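Local coordinates for cytochrome C (Marichromatium purpuratum 984, PDB 5LO9), which probably oxidises thiosulfate to tetrathionate, and may run the reverse reaction, passing electrons through its four c-type hemes as a fused TsdBA thiosulfate dehydrogenase, at residues G426-W432 / N471-Q477. Numbering follows the deposited sequence.
Sequences GPRSYNW and NAHERPQ. With HEC (heme c), chain E.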
ATOM      1  N   GLY A 426       9.827 -10.240  30.872  1.00 32.97           N
ATOM      2  CA  GLY A 426      11.164  -9.797  31.162  1.00 33.27           C
ATOM      3  C   GLY A 426      11.689  -8.836  30.138  1.00 37.59           C
ATOM      4  O   GLY A 426      11.007  -8.482  29.177  1.00 47.17           O
ATOM      5  N   PRO A 427      12.934  -8.405  30.320  1.00 40.69           N
ATOM      6  CA  PRO A 427      13.469  -7.286  29.522  1.00 42.83           C
ATOM      7  C   PRO A 427      13.704  -7.585  28.050  1.00 36.89           C
ATOM      8  O   PRO A 427      13.969  -6.641  27.298  1.00 48.62           O
ATOM      9  CB  PRO A 427      14.794  -6.958  30.225  1.00 43.83           C
ATOM     10  CG  PRO A 427      15.155  -8.218  30.951  1.00 41.96           C
ATOM     11  CD  PRO A 427      13.854  -8.805  31.388  1.00 36.53           C
ATOM     12  N   ARG A 428      13.649  -8.839  27.610  1.00 38.97           N
ATOM     13  CA  ARG A 428      13.831  -9.152  26.198  1.00 37.78           C
ATOM     14  C   ARG A 428      12.528  -9.566  25.506  1.00 34.83           C
ATOM     15  O   ARG A 428      12.565 -10.112  24.398  1.00 37.98           O
ATOM     16  CB  ARG A 428      14.880 -10.241  26.043  1.00 34.08           C
ATOM     17  CG  ARG A 428      16.089 -10.015  26.884  1.00 35.84           C
ATOM     18  CD  ARG A 428      16.811  -8.785  26.526  1.00 45.80           C
ATOM     19  NE  ARG A 428      17.325  -8.828  25.179  1.00 55.39           N
ATOM     20  CZ  ARG A 428      17.589  -7.734  24.484  1.00 58.24           C
ATOM     21  NH1 ARG A 428      17.370  -6.545  25.042  1.00 61.13           N
ATOM     22  NH2 ARG A 428      18.054  -7.827  23.243  1.00 57.64           N
ATOM     23  N   SER A 429      11.383  -9.298  26.120  1.00 31.50           N
ATOM     24  CA  SER A 429      10.093  -9.599  25.531  1.00 33.83           C
ATOM     25  C   SER A 429       9.482  -8.331  24.927  1.00 32.05           C
ATOM     26  O   SER A 429      10.065  -7.255  24.945  1.00 33.75           O
ATOM     27  CB  SER A 429       9.196 -10.202  26.607  1.00 36.56           C
ATOM     28  OG  SER A 429       7.954 -10.586  26.086  1.00 39.98           O
ATOM     29  N   TYR A 430       8.289  -8.465  24.374  1.00 36.83           N
ATOM     30  CA  TYR A 430       7.560  -7.300  23.894  1.00 36.07           C
ATOM     31  C   TYR A 430       7.240  -6.374  25.056  1.00 40.34           C
ATOM     32  O   TYR A 430       7.130  -6.815  26.209  1.00 36.99           O
ATOM     33  CB  TYR A 430       6.266  -7.727  23.201  1.00 39.98           C
ATOM     34  CG  TYR A 430       5.400  -8.716  23.974  1.00 32.37           C
ATOM     35  CD1 TYR A 430       4.463  -8.268  24.922  1.00 38.01           C
ATOM     36  CD2 TYR A 430       5.509 -10.078  23.755  1.00 35.69           C
ATOM     37  CE1 TYR A 430       3.659  -9.146  25.619  1.00 34.20           C
ATOM     38  CE2 TYR A 430       4.684 -10.998  24.457  1.00 43.04           C
ATOM     39  CZ  TYR A 430       3.770 -10.512  25.380  1.00 39.31           C
ATOM     40  OH  TYR A 430       2.961 -11.370  26.068  1.00 34.28           O
ATOM     41  N   ASN A 431       7.064  -5.077  24.750  1.00 37.73           N
ATOM     42  CA  ASN A 431       6.926  -4.104  25.828  1.00 43.14           C
ATOM     43  C   ASN A 431       5.447  -3.896  26.174  1.00 41.37           C
ATOM     44  O   ASN A 431       4.548  -4.523  25.602  1.00 33.95           O
ATOM     45  CB  ASN A 431       7.696  -2.795  25.505  1.00 42.21           C
ATOM     46  CG  ASN A 431       7.034  -1.868  24.440  1.00 44.64           C
ATOM     47  OD1 ASN A 431       5.796  -1.768  24.296  1.00 38.15           O
ATOM     48  ND2 ASN A 431       7.902  -1.118  23.746  1.00 36.23           N
ATOM     49  N   TRP A 432       5.199  -3.018  27.157  1.00 38.43           N
ATOM     50  CA  TRP A 432       3.879  -2.882  27.761  1.00 43.11           C
ATOM     51  C   TRP A 432       2.881  -2.190  26.845  1.00 46.64           C
ATOM     52  O   TRP A 432       1.689  -2.126  27.186  1.00 40.40           O
ATOM     53  CB  TRP A 432       3.972  -2.099  29.072  1.00 42.12           C
ATOM     54  CG  TRP A 432       4.246  -2.915  30.312  1.00 41.51           C
ATOM     55  CD1 TRP A 432       5.403  -2.937  31.051  1.00 39.49           C
ATOM     56  CD2 TRP A 432       3.344  -3.795  30.964  1.00 39.36           C
ATOM     57  NE1 TRP A 432       5.265  -3.779  32.125  1.00 40.15           N
ATOM     58  CE2 TRP A 432       4.006  -4.317  32.093  1.00 45.80           C
ATOM     59  CE3 TRP A 432       2.039  -4.193  30.710  1.00 39.27           C
ATOM     60  CZ2 TRP A 432       3.408  -5.233  32.948  1.00 46.12           C
ATOM     61  CZ3 TRP A 432       1.442  -5.094  31.563  1.00 40.88           C
ATOM     62  CH2 TRP A 432       2.125  -5.605  32.667  1.00 42.30           C
ATOM     63  N   ASN A 471       0.968 -12.306  31.114  1.00 40.05           N
ATOM     64  CA  ASN A 471       0.946 -10.865  30.989  1.00 43.05           C
ATOM     65  C   ASN A 471       0.791 -10.156  32.326  1.00 41.86           C
ATOM     66  O   ASN A 471       0.452  -8.972  32.359  1.00 41.15           O
ATOM     67  CB  ASN A 471      -0.154 -10.465  30.007  1.00 38.24           C
ATOM     68  CG  ASN A 471       0.272 -10.692  28.561  1.00 42.24           C
ATOM     69  OD1 ASN A 471       1.464 -10.539  28.221  1.00 34.93           O
ATOM     70  ND2 ASN A 471      -0.692 -11.053  27.696  1.00 43.54           N
ATOM     71  N   ALA A 472       1.040 -10.846  33.428  1.00 44.95           N
ATOM     72  CA  ALA A 472       1.074 -10.202  34.722  1.00 43.25           C
ATOM     73  C   ALA A 472       2.494 -10.093  35.243  1.00 37.30           C
ATOM     74  O   ALA A 472       2.701  -9.792  36.414  1.00 49.63           O
ATOM     75  CB  ALA A 472       0.169 -10.951  35.689  1.00 39.70           C
ATOM     76  N   HIS A 473       3.464 -10.247  34.369  1.00 38.97           N
ATOM     77  CA  HIS A 473       4.877 -10.115  34.680  1.00 41.64           C
ATOM     78  C   HIS A 473       5.395  -8.771  34.178  1.00 44.01           C
ATOM     79  O   HIS A 473       4.828  -8.160  33.268  1.00 41.46           O
ATOM     80  CB  HIS A 473       5.684 -11.233  34.006  1.00 46.90           C
ATOM     81  CG  HIS A 473       5.442 -12.601  34.560  1.00 44.54           C
ATOM     82  ND1 HIS A 473       4.366 -13.381  34.194  1.00 47.56           N
ATOM     83  CD2 HIS A 473       6.168 -13.346  35.423  1.00 43.88           C
ATOM     84  CE1 HIS A 473       4.424 -14.539  34.829  1.00 46.60           C
ATOM     85  NE2 HIS A 473       5.510 -14.545  35.580  1.00 53.63           N
ATOM     86  N   GLU A 474       6.500  -8.313  34.756  1.00 46.70           N
ATOM     87  CA  GLU A 474       7.052  -7.085  34.194  1.00 47.93           C
ATOM     88  C   GLU A 474       7.707  -7.377  32.860  1.00 38.33           C
ATOM     89  O   GLU A 474       8.141  -8.500  32.578  1.00 48.65           O
ATOM     90  CB  GLU A 474       8.077  -6.425  35.126  1.00 45.19           C
ATOM     91  CG  GLU A 474       7.464  -5.601  36.246  1.00 45.49           C
ATOM     92  CD  GLU A 474       6.731  -4.329  35.771  1.00 47.78           C
ATOM     93  OE1 GLU A 474       6.953  -3.875  34.626  1.00 44.33           O
ATOM     94  OE2 GLU A 474       5.910  -3.797  36.552  1.00 52.42           O
ATOM     95  N   ARG A 475       7.804  -6.334  32.059  1.00 45.16           N
ATOM     96  CA  ARG A 475       8.413  -6.328  30.725  1.00 43.87           C
ATOM     97  C   ARG A 475       8.765  -4.876  30.469  1.00 40.51           C
ATOM     98  O   ARG A 475       8.378  -4.022  31.277  1.00 42.15           O
ATOM     99  CB  ARG A 475       7.441  -6.834  29.658  1.00 39.75           C
ATOM    100  CG  ARG A 475       6.159  -5.966  29.577  1.00 37.35           C
ATOM    101  CD  ARG A 475       5.148  -6.483  28.576  1.00 36.68           C
ATOM    102  NE  ARG A 475       4.592  -7.771  29.004  1.00 40.84           N
ATOM    103  CZ  ARG A 475       5.057  -8.955  28.620  1.00 37.52           C
ATOM    104  NH1 ARG A 475       6.102  -9.049  27.792  1.00 34.38           N
ATOM    105  NH2 ARG A 475       4.470 -10.046  29.070  1.00 37.50           N
ATOM    106  N   PRO A 476       9.420  -4.538  29.361  1.00 39.34           N
ATOM    107  CA  PRO A 476       9.853  -3.149  29.163  1.00 35.63           C
ATOM    108  C   PRO A 476       8.705  -2.159  29.192  1.00 38.24           C
ATOM    109  O   PRO A 476       7.569  -2.448  28.805  1.00 37.02           O
ATOM    110  CB  PRO A 476      10.526  -3.182  27.799  1.00 32.94           C
ATOM    111  CG  PRO A 476      11.035  -4.596  27.677  1.00 36.85           C
ATOM    112  CD  PRO A 476       9.933  -5.417  28.304  1.00 43.45           C
ATOM    113  N   GLN A 477       9.027  -0.980  29.702  1.00 43.15           N
ATOM    114  CA  GLN A 477       8.031   0.060  29.901  1.00 44.04           C
ATOM    115  C   GLN A 477       7.307   0.449  28.603  1.00 42.41           C
ATOM    116  O   GLN A 477       7.838   0.336  27.483  1.00 34.74           O
ATOM    117  CB  GLN A 477       8.718   1.283  30.488  1.00 32.39           C
ATOM    118  CG  GLN A 477       7.804   2.441  30.778  1.00 29.24           C
ATOM    119  CD  GLN A 477       6.822   2.147  31.842  1.00 36.17           C
ATOM    120  OE1 GLN A 477       5.647   1.901  31.577  1.00 34.44           O
ATOM    121  NE2 GLN A 477       7.302   2.160  33.085  1.00 41.29           N
TER
HETATM  122 FE   HEC E1003       2.442  -7.714  14.520  1.00 47.04          FE
HETATM  123  CHA HEC E1003      -0.962  -6.986  14.048  1.00 38.93           C
HETATM  124  CHB HEC E1003       3.159  -6.625  11.271  1.00 32.99           C
HETATM  125  CHC HEC E1003       5.892  -8.195  15.095  1.00 34.12           C
HETATM  126  CHD HEC E1003       1.698  -9.163  17.548  1.00 34.97           C
HETATM  127  NA  HEC E1003       1.293  -6.958  12.958  1.00 36.84           N
HETATM  128  C1A HEC E1003      -0.017  -6.736  12.975  1.00 39.05           C
HETATM  129  C2A HEC E1003      -0.533  -6.173  11.708  1.00 37.41           C
HETATM  130  C3A HEC E1003       0.661  -6.071  10.887  1.00 31.77           C
HETATM  131  C4A HEC E1003       1.753  -6.583  11.752  1.00 34.84           C
HETATM  132  CMA HEC E1003       0.734  -5.587   9.484  1.00 35.49           C
HETATM  133  CAA HEC E1003      -1.963  -5.843  11.363  1.00 39.57           C
HETATM  134  CBA HEC E1003      -2.739  -7.143  11.178  1.00 33.86           C
HETATM  135  CGA HEC E1003      -4.151  -6.884  10.680  1.00 37.48           C
HETATM  136  O1A HEC E1003      -4.755  -7.852  10.166  1.00 28.28           O
HETATM  137  O2A HEC E1003      -4.678  -5.737  10.814  1.00 37.06           O
HETATM  138  NB  HEC E1003       4.200  -7.466  13.421  1.00 37.14           N
HETATM  139  C1B HEC E1003       4.266  -7.024  12.146  1.00 37.08           C
HETATM  140  C2B HEC E1003       5.640  -6.934  11.643  1.00 30.60           C
HETATM  141  C3B HEC E1003       6.441  -7.388  12.771  1.00 34.52           C
HETATM  142  C4B HEC E1003       5.446  -7.679  13.819  1.00 31.80           C
HETATM  143  CMB HEC E1003       6.096  -6.520  10.289  1.00 38.33           C
HETATM  144  CAB HEC E1003       7.930  -7.493  12.831  1.00 36.16           C
HETATM  145  CBB HEC E1003       8.498  -6.080  12.698  1.00 34.73           C
HETATM  146  NC  HEC E1003       3.598  -8.522  16.061  1.00 43.70           N
HETATM  147  C1C HEC E1003       4.934  -8.650  16.106  1.00 36.97           C
HETATM  148  C2C HEC E1003       5.410  -9.355  17.318  1.00 31.13           C
HETATM  149  C3C HEC E1003       4.160  -9.630  18.047  1.00 35.17           C
HETATM  150  C4C HEC E1003       3.109  -9.081  17.160  1.00 32.01           C
HETATM  151  CMC HEC E1003       6.841  -9.666  17.675  1.00 36.56           C
HETATM  152  CAC HEC E1003       3.925 -10.364  19.354  1.00 36.03           C
HETATM  153  CBC HEC E1003       4.801  -9.842  20.448  1.00 43.66           C
HETATM  154  ND  HEC E1003       0.678  -7.996  15.594  1.00 43.60           N
HETATM  155  C1D HEC E1003       0.599  -8.586  16.777  1.00 36.72           C
HETATM  156  C2D HEC E1003      -0.781  -8.657  17.289  1.00 40.61           C
HETATM  157  C3D HEC E1003      -1.613  -8.003  16.263  1.00 40.88           C
HETATM  158  C4D HEC E1003      -0.568  -7.635  15.269  1.00 42.11           C
HETATM  159  CMD HEC E1003      -1.166  -9.255  18.598  1.00 46.59           C
HETATM  160  CAD HEC E1003      -3.113  -7.775  16.213  1.00 45.00           C
HETATM  161  CBD HEC E1003      -3.708  -6.986  17.400  1.00 69.31           C
HETATM  162  CGD HEC E1003      -3.244  -5.532  17.620  1.00 84.74           C
HETATM  163  O1D HEC E1003      -2.020  -5.207  17.696  1.00 78.31           O
HETATM  164  O2D HEC E1003      -4.138  -4.655  17.769  1.00 93.03           O
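A single buried arginine can organise two irregular loops, and Arg475 does so here. Its NH1 donates to Tyr430 O at 2.9 Å and to Ser429 OG at 3.0 Å, while NH2 reaches back to the backbone oxygen of Leu424. The guanidinium also lies flat on the Tyr430 ring, centres 4.0 Å apart and planes only 6° from parallel, so one cation serves as both donor and stacking plate. Tyr430 OH in turn donates to Asn471 OD1 (2.8 Å), at the point where helix 460-470 has just ended.

Two backbone hydrogen bonds tie the ends of 426-432 to nearby points on 471-477: Gly426 N to Glu474 O (3.0 Å) and Trp432 N to Pro476 O (2.9 Å). Between them, 426-432 bows out through a type I turn from Gly426 to Ser429. Trp432 NE1 donates to Glu474 OE1 (3.0 Å); that carboxylate also accepts from the backbone of Gly512, Gln513 and Gly514, tying in the C-terminal tail.

Packing fills the rest. Arg475 CG sits 3.4 Å above the centroid of the Trp432 five-membered ring, a CH-pi contact, so the arginine side chain runs between two aromatic rings. Pro476 settles into the bow, its CD 3.4 Å from Gly426 O and its CB 3.7 Å from Asn431 CB.

The anchored Tyr430 brings CD2 to 3.4 Å from CBC of the heme bound through Cys287 and Cys290, and it also lines the pocket of a second heme. In this multiheme cytochrome c, the loop after helix 460-470 thus meets a tyrosine shared by two heme pockets, consistent with steadying it.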